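Local coordinates for protein D-mandelate dehydrogenase (PDB 2W2K) that probably interconverts D-mandelate and benzoylformate using NAD(H), as a member of the D-isomer specific 2-hydroxyacid dehydrogenase family, at residues A105-R110 with L334-A338; L81-A85 with N323-L328; L131-R137 with M296-T300; I174-I178 with V224-V228. All coordinates share one frame. Where two conformers were deposited one is given. Numbering follows the deposited sequence.

Interaction 1: residues A105-R110 with L334-A338; sequences AFANSR and LLTPA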
loop_
_atom_site.group_PDB
_atom_site.type_symbol
_atom_site.label_atom_id
_atom_site.label_comp_id
_atom_site.label_asym_id
_atom_site.label_seq_id
_atom_site.Cartn_x
_atom_site.Cartn_y
_atom_site.Cartn_z
ATOM N N ALA B 105 -13.809 37.482 -5.782
ATOM C CA ALA B 105 -14.036 36.082 -6.155
ATOM C C ALA B 105 -12.884 35.215 -5.648
ATOM O O ALA B 105 -11.729 35.639 -5.693
ATOM C CB ALA B 105 -14.142 35.956 -7.703
ATOM N N PHE B 106 -13.194 34.005 -5.175
ATOM C CA PHE B 106 -12.156 33.060 -4.706
ATOM C C PHE B 106 -12.166 31.748 -5.528
ATOM O O PHE B 106 -13.226 31.263 -5.946
ATOM C CB PHE B 106 -12.325 32.769 -3.196
ATOM C CG PHE B 106 -11.199 31.934 -2.578
ATOM C CD1 PHE B 106 -9.916 32.482 -2.384
ATOM C CD2 PHE B 106 -11.440 30.617 -2.148
ATOM C CE1 PHE B 106 -8.866 31.716 -1.807
ATOM C CE2 PHE B 106 -10.405 29.845 -1.571
ATOM C CZ PHE B 106 -9.106 30.405 -1.409
ATOM N N ALA B 107 -10.979 31.196 -5.752
ATOM C CA ALA B 107 -10.800 29.854 -6.309
ATOM C C ALA B 107 -9.783 29.076 -5.476
ATOM O O ALA B 107 -8.692 29.597 -5.157
ATOM C CB ALA B 107 -10.311 29.939 -7.759
ATOM N N ASN B 108 -10.137 27.838 -5.116
ATOM C CA ASN B 108 -9.133 26.876 -4.635
ATOM C C ASN B 108 -8.573 26.067 -5.834
ATOM O O ASN B 108 -8.708 26.493 -6.989
ATOM C CB ASN B 108 -9.704 25.969 -3.530
ATOM C CG ASN B 108 -10.928 25.155 -3.987
ATOM O OD1 ASN B 108 -11.175 24.982 -5.175
ATOM N ND2 ASN B 108 -11.680 24.612 -3.008
ATOM N N SER B 109 -7.925 24.937 -5.556
ATOM C CA SER B 109 -7.383 24.060 -6.595
ATOM C C SER B 109 -8.006 22.655 -6.435
ATOM O O SER B 109 -7.313 21.643 -6.533
ATOM C CB SER B 109 -5.824 24.050 -6.549
ATOM O OG SER B 109 -5.288 25.373 -6.757
ATOM N N ARG B 110 -9.325 22.619 -6.195
ATOM C CA ARG B 110 -10.100 21.356 -6.108
ATOM C C ARG B 110 -9.811 20.358 -7.255
ATOM O O ARG B 110 -9.844 20.717 -8.467
ATOM C CB ARG B 110 -11.619 21.657 -6.003
ATOM C CG ARG B 110 -12.533 20.416 -6.019
ATOM C CD ARG B 110 -14.041 20.777 -6.086
ATOM N NE ARG B 110 -14.366 21.715 -7.165
ATOM C CZ ARG B 110 -14.496 21.396 -8.455
ATOM N NH1 ARG B 110 -14.323 20.143 -8.881
ATOM N NH2 ARG B 110 -14.768 22.343 -9.337
ATOM N N LEU B 334 -14.064 31.254 -13.729
ATOM C CA LEU B 334 -13.100 30.406 -12.993
ATOM C C LEU B 334 -13.407 28.909 -13.197
ATOM O O LEU B 334 -14.573 28.510 -13.338
ATOM C CB LEU B 334 -13.137 30.741 -11.479
ATOM C CG LEU B 334 -12.742 32.153 -10.968
ATOM C CD1 LEU B 334 -13.111 32.365 -9.461
ATOM C CD2 LEU B 334 -11.264 32.438 -11.225
ATOM N N LEU B 335 -12.354 28.098 -13.233
ATOM C CA LEU B 335 -12.470 26.633 -13.376
ATOM C C LEU B 335 -12.877 25.967 -12.053
ATOM O O LEU B 335 -13.629 24.975 -12.042
ATOM C CB LEU B 335 -11.142 26.049 -13.868
ATOM C CG LEU B 335 -10.590 26.442 -15.253
ATOM C CD1 LEU B 335 -9.121 25.999 -15.411
ATOM C CD2 LEU B 335 -11.463 25.907 -16.401
ATOM N N THR B 336 -12.387 26.528 -10.944
ATOM C CA THR B 336 -12.562 25.947 -9.590
ATOM C C THR B 336 -13.008 26.968 -8.529
ATOM O O THR B 336 -12.329 27.164 -7.519
ATOM C CB THR B 336 -11.277 25.204 -9.090
ATOM O OG1 THR B 336 -10.124 26.069 -9.199
ATOM C CG2 THR B 336 -11.029 23.916 -9.896
ATOM N N PRO B 337 -14.181 27.604 -8.730
ATOM C CA PRO B 337 -14.632 28.579 -7.743
ATOM C C PRO B 337 -14.988 27.905 -6.419
ATOM O O PRO B 337 -15.370 26.719 -6.403
ATOM C CB PRO B 337 -15.910 29.141 -8.367
ATOM C CG PRO B 337 -16.407 28.036 -9.267
ATOM C CD PRO B 337 -15.143 27.465 -9.843
ATOM N N ALA B 338 -14.817 28.653 -5.331
ATOM C CA ALA B 338 -15.347 28.287 -4.019
ATOM C C ALA B 338 -15.985 29.520 -3.389
ATOM O O ALA B 338 -15.372 30.609 -3.360
ATOM C CB ALA B 338 -14.241 27.714 -3.111
HETATM O O HOH W 1 -15.777 33.145 -4.057
HETATM O O HOH W 2 -13.770 24.378 -6.058
HETATM O O HOH W 3 -16.198 24.597 -8.146
#
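Leu334 supplies the apolar centre: its CD1 lies 4.1 Å from Ala105 CB and 4.1 Å from Ala107 CB, alternate residues of strand 105-107 whose methyls share one face. Phe106 uses the other face, where its CD2 meets Ala338 CB at 4.1 Å. Between these patches the backbones pair in antiparallel sense at a single bridge, with Ala107 CA 4.3 Å from Pro337 CA. Ala338 N donates to Phe106 O (3.1 Å, 170°), whereas Asn108 N to Thr336 O is weak (3.3 Å, 122°). Farther out, Thr336 OG1 gives a short bond to Asn108 O (2.7 Å), and Asn108 OD1 accepts from Arg110 N (3.2 Å), an Asx turn. Waters finish the edge, one linking Asn108 OD1, Arg110 NE and Pro337 O. The C-terminal tail thus lines the outer edge of the five-stranded parallel sheet, whose strand 83-86 flanks 105-107 on its inner side; Phe106 packs against helix 96-101, and Leu334 reaches Asn323 of helix 310-330.

Interaction 2: residues L81-A85 with N323-L328; sequences LKVFA and NIDRFL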
loop_
_atom_site.group_PDB
_atom_site.type_symbol
_atom_site.label_atom_id
_atom_site.label_comp_id
_atom_site.label_asym_id
_atom_site.label_seq_id
_atom_site.Cartn_x
_atom_site.Cartn_y
_atom_site.Cartn_z
ATOM N N LEU B 81 -9.282 45.151 -5.898
ATOM C CA LEU B 81 -9.095 43.675 -5.887
ATOM C C LEU B 81 -10.328 42.931 -6.439
ATOM O O LEU B 81 -11.463 43.180 -5.995
ATOM C CB LEU B 81 -8.699 43.167 -4.472
ATOM C CG LEU B 81 -8.543 41.655 -4.229
ATOM C CD1 LEU B 81 -7.337 41.046 -4.983
ATOM C CD2 LEU B 81 -8.384 41.400 -2.706
ATOM N N LYS B 82 -10.102 42.049 -7.415
ATOM C CA LYS B 82 -11.176 41.249 -8.062
ATOM C C LYS B 82 -11.134 39.719 -7.795
ATOM O O LYS B 82 -12.186 39.063 -7.812
ATOM C CB LYS B 82 -11.234 41.508 -9.595
ATOM C CG LYS B 82 -11.805 42.919 -9.974
ATOM C CD LYS B 82 -11.889 43.153 -11.516
ATOM C CE LYS B 82 -12.747 44.398 -11.790
ATOM N NZ LYS B 82 -12.848 44.732 -13.249
ATOM N N VAL B 83 -9.949 39.146 -7.545
ATOM C CA VAL B 83 -9.827 37.672 -7.472
ATOM C C VAL B 83 -8.598 37.201 -6.681
ATOM O O VAL B 83 -7.536 37.837 -6.757
ATOM C CB VAL B 83 -9.849 37.004 -8.942
ATOM C CG1 VAL B 83 -8.712 37.524 -9.840
ATOM C CG2 VAL B 83 -9.812 35.452 -8.896
ATOM N N PHE B 84 -8.751 36.077 -5.967
ATOM C CA PHE B 84 -7.683 35.416 -5.170
ATOM C C PHE B 84 -7.725 33.918 -5.544
ATOM O O PHE B 84 -8.765 33.271 -5.336
ATOM C CB PHE B 84 -8.025 35.628 -3.664
ATOM C CG PHE B 84 -6.984 35.131 -2.646
ATOM C CD1 PHE B 84 -5.866 34.330 -3.002
ATOM C CD2 PHE B 84 -7.176 35.426 -1.292
ATOM C CE1 PHE B 84 -4.945 33.867 -2.001
ATOM C CE2 PHE B 84 -6.263 34.984 -0.283
ATOM C CZ PHE B 84 -5.144 34.204 -0.642
ATOM N N ALA B 85 -6.634 33.377 -6.128
ATOM C CA ALA B 85 -6.520 31.930 -6.430
ATOM C C ALA B 85 -5.425 31.280 -5.568
ATOM O O ALA B 85 -4.293 31.786 -5.525
ATOM C CB ALA B 85 -6.230 31.698 -7.963
ATOM N N ASN B 323 -6.623 30.181 -13.765
ATOM C CA ASN B 323 -7.785 30.855 -13.171
ATOM C C ASN B 323 -7.714 32.391 -13.295
ATOM O O ASN B 323 -8.680 33.054 -13.754
ATOM C CB ASN B 323 -7.963 30.434 -11.705
ATOM C CG ASN B 323 -8.820 29.151 -11.528
ATOM O OD1 ASN B 323 -8.495 28.272 -10.698
ATOM N ND2 ASN B 323 -9.897 29.054 -12.274
ATOM N N ILE B 324 -6.578 32.962 -12.904
ATOM C CA ILE B 324 -6.406 34.438 -12.926
ATOM C C ILE B 324 -6.368 35.002 -14.377
ATOM O O ILE B 324 -6.975 36.059 -14.677
ATOM C CB ILE B 324 -5.178 34.863 -12.058
ATOM C CG1 ILE B 324 -5.450 34.583 -10.557
ATOM C CG2 ILE B 324 -4.827 36.346 -12.259
ATOM C CD1 ILE B 324 -4.183 34.637 -9.678
ATOM N N ASP B 325 -5.705 34.279 -15.278
ATOM C CA ASP B 325 -5.643 34.655 -16.716
ATOM C C ASP B 325 -7.047 34.685 -17.342
ATOM O O ASP B 325 -7.449 35.700 -17.941
ATOM C CB ASP B 325 -4.721 33.673 -17.474
ATOM C CG ASP B 325 -4.336 34.150 -18.891
ATOM O OD1 ASP B 325 -5.028 34.987 -19.516
ATOM O OD2 ASP B 325 -3.310 33.664 -19.396
ATOM N N ARG B 326 -7.778 33.575 -17.203
ATOM C CA ARG B 326 -9.196 33.494 -17.629
ATOM C C ARG B 326 -10.045 34.676 -17.107
ATOM O O ARG B 326 -10.699 35.358 -17.891
ATOM C CB ARG B 326 -9.851 32.177 -17.198
ATOM C CG ARG B 326 -9.364 30.955 -17.981
ATOM C CD ARG B 326 -9.893 29.624 -17.387
ATOM N NE ARG B 326 -11.358 29.523 -17.390
ATOM C CZ ARG B 326 -12.104 28.957 -18.347
ATOM N NH1 ARG B 326 -11.542 28.420 -19.425
ATOM N NH2 ARG B 326 -13.427 28.930 -18.210
ATOM N N PHE B 327 -10.018 34.899 -15.786
ATOM C CA PHE B 327 -10.925 35.837 -15.101
ATOM C C PHE B 327 -10.590 37.330 -15.321
ATOM O O PHE B 327 -11.500 38.161 -15.384
ATOM C CB PHE B 327 -10.960 35.502 -13.591
ATOM C CG PHE B 327 -12.164 36.056 -12.859
ATOM C CD1 PHE B 327 -13.417 35.436 -12.957
ATOM C CD2 PHE B 327 -12.044 37.195 -12.053
ATOM C CE1 PHE B 327 -14.533 35.935 -12.274
ATOM C CE2 PHE B 327 -13.162 37.703 -11.354
ATOM C CZ PHE B 327 -14.405 37.072 -11.463
ATOM N N LEU B 328 -9.308 37.670 -15.454
ATOM C CA LEU B 328 -8.902 39.081 -15.691
ATOM C C LEU B 328 -8.669 39.486 -17.150
ATOM O O LEU B 328 -8.824 40.676 -17.496
ATOM C CB LEU B 328 -7.636 39.446 -14.877
ATOM C CG LEU B 328 -7.742 39.472 -13.339
ATOM C CD1 LEU B 328 -6.445 40.028 -12.729
ATOM C CD2 LEU B 328 -8.971 40.283 -12.870
#
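The interface is mainly apolar, and no hydrogen bond crosses it. Val83 is the central residue: its CB lies 3.8 Å from Phe327 CD2, and its CG1 is 4.1 Å from Leu328 CD2 and 4.5 Å from Ile324 CG1, so three helix side chains converge on one valine. Ala85, two residues on and on the same face of the strand, sets its CB 4.0 Å from Ile324 CG1 and 4.3 Å from Asn323 CB, while at the other end Lys82 CB touches Leu328 CD2 at 4.2 Å and Lys82 O lies 3.9 Å from Phe327 CE2. Polar groups are served elsewhere: within the helix, Phe327 N bonds to Asn323 O (3.1 Å) and Leu328 N to Ile324 O (2.9 Å), and the Lys82 amine leads away to Ser345. Geometrically the helix runs nearly antiparallel to the strand, at 161° with the axes 9.2 Å apart. Helix 310-330 therefore lies across one face of the N-terminal parallel sheet in alpha/beta fashion, while Phe84 points to the opposite face and meets the ring of Phe106. With 313 Å² buried and no hydrogen bond between the segments, the contact is held by close hydrophobic fit, Val83 contributing the largest share.

Interaction 3: residues L131-R137 with M296-T300; sequences LASYSER and MKHVT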
loop_
_atom_site.group_PDB
_atom_site.type_symbol
_atom_site.label_atom_id
_atom_site.label_comp_id
_atom_site.label_asym_id
_atom_site.label_seq_id
_atom_site.Cartn_x
_atom_site.Cartn_y
_atom_site.Cartn_z
ATOM N N LEU B 131 -0.875 -5.625 9.116
ATOM C CA LEU B 131 -0.010 -5.257 10.266
ATOM C C LEU B 131 1.445 -4.929 9.823
ATOM O O LEU B 131 2.424 -5.314 10.471
ATOM C CB LEU B 131 -0.075 -6.337 11.396
ATOM C CG LEU B 131 -1.522 -6.738 11.781
ATOM C CD1 LEU B 131 -1.546 -7.916 12.758
ATOM C CD2 LEU B 131 -2.316 -5.527 12.323
ATOM N N ALA B 132 1.560 -4.192 8.720
ATOM C CA ALA B 132 2.866 -3.916 8.094
ATOM C C ALA B 132 3.712 -2.913 8.882
ATOM O O ALA B 132 4.959 -2.968 8.861
ATOM C CB ALA B 132 2.665 -3.441 6.654
ATOM N N SER B 133 3.044 -1.993 9.574
ATOM C CA SER B 133 3.729 -0.985 10.387
ATOM C C SER B 133 4.555 -1.647 11.514
ATOM O O SER B 133 5.726 -1.290 11.741
ATOM C CB SER B 133 2.732 0.045 10.938
ATOM O OG SER B 133 3.421 1.067 11.648
ATOM N N TYR B 134 3.940 -2.616 12.190
ATOM C CA TYR B 134 4.587 -3.432 13.232
ATOM C C TYR B 134 5.746 -4.260 12.643
ATOM O O TYR B 134 6.840 -4.340 13.239
ATOM C CB TYR B 134 3.532 -4.338 13.879
ATOM C CG TYR B 134 3.988 -5.206 15.046
ATOM C CD1 TYR B 134 4.538 -4.628 16.200
ATOM C CD2 TYR B 134 3.828 -6.589 15.006
ATOM C CE1 TYR B 134 4.944 -5.426 17.289
ATOM C CE2 TYR B 134 4.222 -7.399 16.091
ATOM C CZ TYR B 134 4.773 -6.803 17.230
ATOM O OH TYR B 134 5.156 -7.579 18.311
ATOM N N SER B 135 5.510 -4.884 11.488
ATOM C CA SER B 135 6.546 -5.630 10.776
ATOM C C SER B 135 7.784 -4.770 10.434
ATOM O O SER B 135 8.919 -5.246 10.596
ATOM C CB SER B 135 5.962 -6.282 9.503
ATOM O OG SER B 135 6.861 -7.215 8.915
ATOM N N GLU B 136 7.577 -3.530 9.962
ATOM C CA GLU B 136 8.715 -2.623 9.674
ATOM C C GLU B 136 9.564 -2.371 10.939
ATOM O O GLU B 136 10.803 -2.467 10.906
ATOM C CB GLU B 136 8.256 -1.279 9.056
ATOM C CG GLU B 136 7.654 -1.366 7.635
ATOM C CD GLU B 136 7.726 -0.029 6.831
ATOM O OE1 GLU B 136 8.649 0.786 7.066
ATOM O OE2 GLU B 136 6.876 0.195 5.933
ATOM N N ARG B 137 8.904 -2.060 12.053
ATOM C CA ARG B 137 9.640 -1.775 13.312
ATOM C C ARG B 137 10.469 -2.963 13.817
ATOM O O ARG B 137 11.605 -2.773 14.281
ATOM C CB ARG B 137 8.703 -1.224 14.394
ATOM C CG ARG B 137 8.275 0.199 14.083
ATOM C CD ARG B 137 7.693 0.985 15.254
ATOM N NE ARG B 137 6.692 0.282 16.049
ATOM C CZ ARG B 137 5.419 0.091 15.710
ATOM N NH1 ARG B 137 4.934 0.503 14.552
ATOM N NH2 ARG B 137 4.629 -0.542 16.545
ATOM N N MET B 296 1.794 2.116 20.987
ATOM C CA MET B 296 1.068 0.864 20.724
ATOM C C MET B 296 1.677 0.043 19.587
ATOM O O MET B 296 2.530 0.526 18.858
ATOM C CB MET B 296 -0.393 1.151 20.411
ATOM C CG MET B 296 -1.160 1.684 21.582
ATOM S SD MET B 296 -2.884 1.870 21.169
ATOM C CE MET B 296 -3.434 2.790 22.603
ATOM N N LYS B 297 1.227 -1.206 19.437
ATOM C CA LYS B 297 1.738 -2.085 18.362
ATOM C C LYS B 297 1.270 -1.714 16.947
ATOM O O LYS B 297 2.079 -1.659 16.010
ATOM C CB LYS B 297 1.350 -3.552 18.629
ATOM C CG LYS B 297 2.310 -4.316 19.546
ATOM C CD LYS B 297 1.883 -5.771 19.710
ATOM C CE LYS B 297 2.834 -6.535 20.633
ATOM N NZ LYS B 297 2.394 -7.943 20.815
ATOM N N HIS B 298 -0.035 -1.477 16.801
ATOM C CA HIS B 298 -0.675 -1.519 15.481
ATOM C C HIS B 298 -1.330 -0.200 14.991
ATOM O O HIS B 298 -2.371 -0.219 14.299
ATOM C CB HIS B 298 -1.678 -2.695 15.428
ATOM C CG HIS B 298 -1.051 -4.051 15.618
ATOM N ND1 HIS B 298 0.024 -4.493 14.877
ATOM C CD2 HIS B 298 -1.380 -5.073 16.447
ATOM C CE1 HIS B 298 0.341 -5.724 15.254
ATOM N NE2 HIS B 298 -0.502 -6.104 16.199
ATOM N N VAL B 299 -0.727 0.943 15.315
ATOM C CA VAL B 299 -1.225 2.227 14.774
ATOM C C VAL B 299 -0.231 2.781 13.725
ATOM O O VAL B 299 0.933 3.064 14.048
ATOM C CB VAL B 299 -1.503 3.293 15.889
ATOM C CG1 VAL B 299 -2.148 4.574 15.301
ATOM C CG2 VAL B 299 -2.401 2.733 16.996
ATOM N N THR B 300 -0.688 2.907 12.482
ATOM C CA THR B 300 0.103 3.457 11.372
ATOM C C THR B 300 -0.054 4.991 11.378
ATOM O O THR B 300 -1.182 5.520 11.362
ATOM C CB THR B 300 -0.341 2.860 9.971
ATOM O OG1 THR B 300 -0.267 1.420 9.972
ATOM C CG2 THR B 300 0.504 3.440 8.814
HETATM O O HOH W 4 0.909 -2.689 12.394
#
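Leu131, with positive phi (57/42), ends helix 114-130 and stands at the N-cap position of helix 132-139. Segment 296-300 leads into strand 299-301, the edge strand of the nucleotide-binding sheet within this chain, and the backbones come near at Ser133 and Thr300 (CA to CA 5.8 Å) and at Tyr134 and Lys297 (CA to CA 6.0 Å). Among the side chains, His298 is central. Leu131 CD2 sits over its face, 3.8 Å from the ring centroid and 20° off the normal, a CH-pi contact; the edge of His298 turns toward the face of Tyr134 in an offset edge-to-face pair, with planes at 75° and centroids 5.0 Å apart. One water lies 3.0 Å from Tyr134 N and 3.2 Å from His298 ND1. Arg137 NH2 donates to Lys297 O (2.8 Å, 158°). Tyr134 OH, 3.4 Å from Lys297 CE, bonds to Glu153, which also forms a salt bridge with Lys297. Ser133 OG instead pairs with Glu136 of the neighbouring subunit, so this helix also belongs to the dimer interface. The chemistry is thus mixed: a CH-pi contact and one aromatic pair meet at His298, and the arginine donates to the loop carbonyl of Lys297, just before the strand.

Interaction 4: residues I174-I178 with V224-V228; sequences IQKEI and VSVSV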
loop_
_atom_site.group_PDB
_atom_site.type_symbol
_atom_site.label_atom_id
_atom_site.label_comp_id
_atom_site.label_asym_id
_atom_site.label_seq_id
_atom_site.Cartn_x
_atom_site.Cartn_y
_atom_site.Cartn_z
ATOM N N ILE B 174 -12.677 12.090 -3.986
ATOM C CA ILE B 174 -11.523 11.304 -3.501
ATOM C C ILE B 174 -11.981 9.897 -3.130
ATOM O O ILE B 174 -11.325 8.923 -3.512
ATOM C CB ILE B 174 -10.762 12.006 -2.315
ATOM C CG1 ILE B 174 -9.996 13.246 -2.822
ATOM C CG2 ILE B 174 -9.778 11.048 -1.618
ATOM C CD1 ILE B 174 -9.496 14.178 -1.725
ATOM N N GLN B 175 -13.087 9.788 -2.376
ATOM C CA GLN B 175 -13.601 8.453 -1.964
ATOM C C GLN B 175 -14.027 7.544 -3.138
ATOM O O GLN B 175 -13.832 6.314 -3.081
ATOM C CB GLN B 175 -14.748 8.588 -0.940
ATOM C CG GLN B 175 -15.115 7.250 -0.208
ATOM C CD GLN B 175 -14.325 7.042 1.108
ATOM O OE1 GLN B 175 -13.241 6.433 1.109
ATOM N NE2 GLN B 175 -14.871 7.542 2.224
ATOM N N LYS B 176 -14.593 8.133 -4.204
ATOM C CA LYS B 176 -14.916 7.365 -5.413
ATOM C C LYS B 176 -13.676 6.678 -5.986
ATOM O O LYS B 176 -13.770 5.532 -6.476
ATOM C CB LYS B 176 -15.639 8.227 -6.478
ATOM C CG LYS B 176 -17.073 8.639 -6.072
ATOM C CD LYS B 176 -17.666 9.574 -7.166
ATOM C CE LYS B 176 -19.108 9.983 -6.867
ATOM N NZ LYS B 176 -19.635 10.831 -8.001
ATOM N N GLU B 177 -12.516 7.340 -5.877
ATOM C CA GLU B 177 -11.241 6.741 -6.346
ATOM C C GLU B 177 -10.684 5.719 -5.343
ATOM O O GLU B 177 -10.185 4.669 -5.760
ATOM C CB GLU B 177 -10.189 7.826 -6.650
ATOM C CG GLU B 177 -10.350 8.478 -8.045
ATOM C CD GLU B 177 -10.054 7.491 -9.182
ATOM O OE1 GLU B 177 -8.856 7.222 -9.439
ATOM O OE2 GLU B 177 -11.018 6.995 -9.827
ATOM N N ILE B 178 -10.740 6.034 -4.036
ATOM C CA ILE B 178 -10.471 5.026 -2.991
ATOM C C ILE B 178 -11.283 3.723 -3.265
ATOM O O ILE B 178 -10.706 2.617 -3.324
ATOM C CB ILE B 178 -10.706 5.566 -1.518
ATOM C CG1 ILE B 178 -9.824 6.805 -1.213
ATOM C CG2 ILE B 178 -10.439 4.443 -0.479
ATOM C CD1 ILE B 178 -10.139 7.484 0.162
ATOM N N VAL B 224 -13.303 0.969 8.104
ATOM C CA VAL B 224 -13.948 2.274 7.796
ATOM C C VAL B 224 -12.947 3.248 7.121
ATOM O O VAL B 224 -11.790 3.339 7.565
ATOM C CB VAL B 224 -14.573 2.905 9.081
ATOM C CG1 VAL B 224 -15.033 4.366 8.853
ATOM C CG2 VAL B 224 -15.764 2.057 9.594
ATOM N N SER B 225 -13.383 3.955 6.060
ATOM C CA SER B 225 -12.557 5.014 5.422
ATOM C C SER B 225 -13.230 6.377 5.586
ATOM O O SER B 225 -14.336 6.600 5.046
ATOM C CB SER B 225 -12.307 4.735 3.924
ATOM O OG SER B 225 -11.628 5.819 3.272
ATOM N N VAL B 226 -12.573 7.274 6.330
ATOM C CA VAL B 226 -13.097 8.658 6.572
ATOM C C VAL B 226 -12.618 9.636 5.479
ATOM O O VAL B 226 -11.417 9.908 5.367
ATOM C CB VAL B 226 -12.716 9.186 8.014
ATOM C CG1 VAL B 226 -13.328 10.594 8.294
ATOM C CG2 VAL B 226 -13.150 8.171 9.126
ATOM N N SER B 227 -13.560 10.195 4.705
ATOM C CA SER B 227 -13.259 11.201 3.654
ATOM C C SER B 227 -14.455 12.159 3.464
ATOM O O SER B 227 -15.305 11.942 2.583
ATOM C CB SER B 227 -12.890 10.511 2.321
ATOM O OG SER B 227 -12.422 11.460 1.350
ATOM N N VAL B 228 -14.499 13.214 4.289
ATOM C CA VAL B 228 -15.568 14.226 4.278
ATOM C C VAL B 228 -14.934 15.611 4.493
ATOM O O VAL B 228 -13.833 15.711 5.068
ATOM C CB VAL B 228 -16.636 14.009 5.416
ATOM C CG1 VAL B 228 -17.530 12.801 5.141
ATOM C CG2 VAL B 228 -15.979 13.908 6.802
HETATM O O HOH W 5 -14.199 12.179 -0.869
#
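Gln175 grips Ser225 twice: Ser225 OG donates to Gln175 OE1 (2.8 Å), and Gln175 NE2 donates to Ser225 O (3.0 Å, 150°). Both ends of the amide are therefore spent on one strand residue, and NE2 has a further acceptor in Gly170 O, in the turn that follows strand 165-169. This is the heart of a Rossmann fold, where helix 173-185 follows that first strand and packs beside strand 223-226, its neighbour in the parallel sheet. The helix and strand segments run at 150°, axes 10.3 Å apart; the nearest CA pair is Gln175 CA and Ser227 CA, 6.3 Å, just past the strand end. A water adds an indirect link, accepting from Gln175 N at 3.0 Å and lying 2.9 Å from Ser227 OG. Ile174 and Val228, one on each segment, bind NAD(+) in another structure of this protein; in this cofactor-free chain the network lies beside that site. Val226 points away from the helix, as alternation along a strand requires. The whole contact buries only 209 Å², both sides summed; in its outer contacts Gln175 NE2 is 3.6 Å from Ser227 CB, Ile174 CG2 is 4.0 Å from Ser227 OG, and Ile178 CD1 reaches Ser225 OG at 3.8 Å.

From the N terminus, segment 81-85 opens interaction 2 and 105-110 opens interaction 1; the chain then enters the nucleotide-binding domain, where 131-137 opens interaction 3 and 174-178 opens interaction 4. Closure begins with 224-228, completing interaction 4 inside the loop of interaction 3, which 296-300 closes. Both are nested within interactions 1 and 2. These two cross, since 323-328 closes interaction 2 before 334-338 closes interaction 1, and they touch through neighbouring strands of the N-terminal sheet (Phe84 N to Ala105 O 3.0 Å). Interactions 3 and 4 share the seven-stranded sheet, their centres about 22 Å apart. The C-terminal part of the chain thereby returns to the first domain.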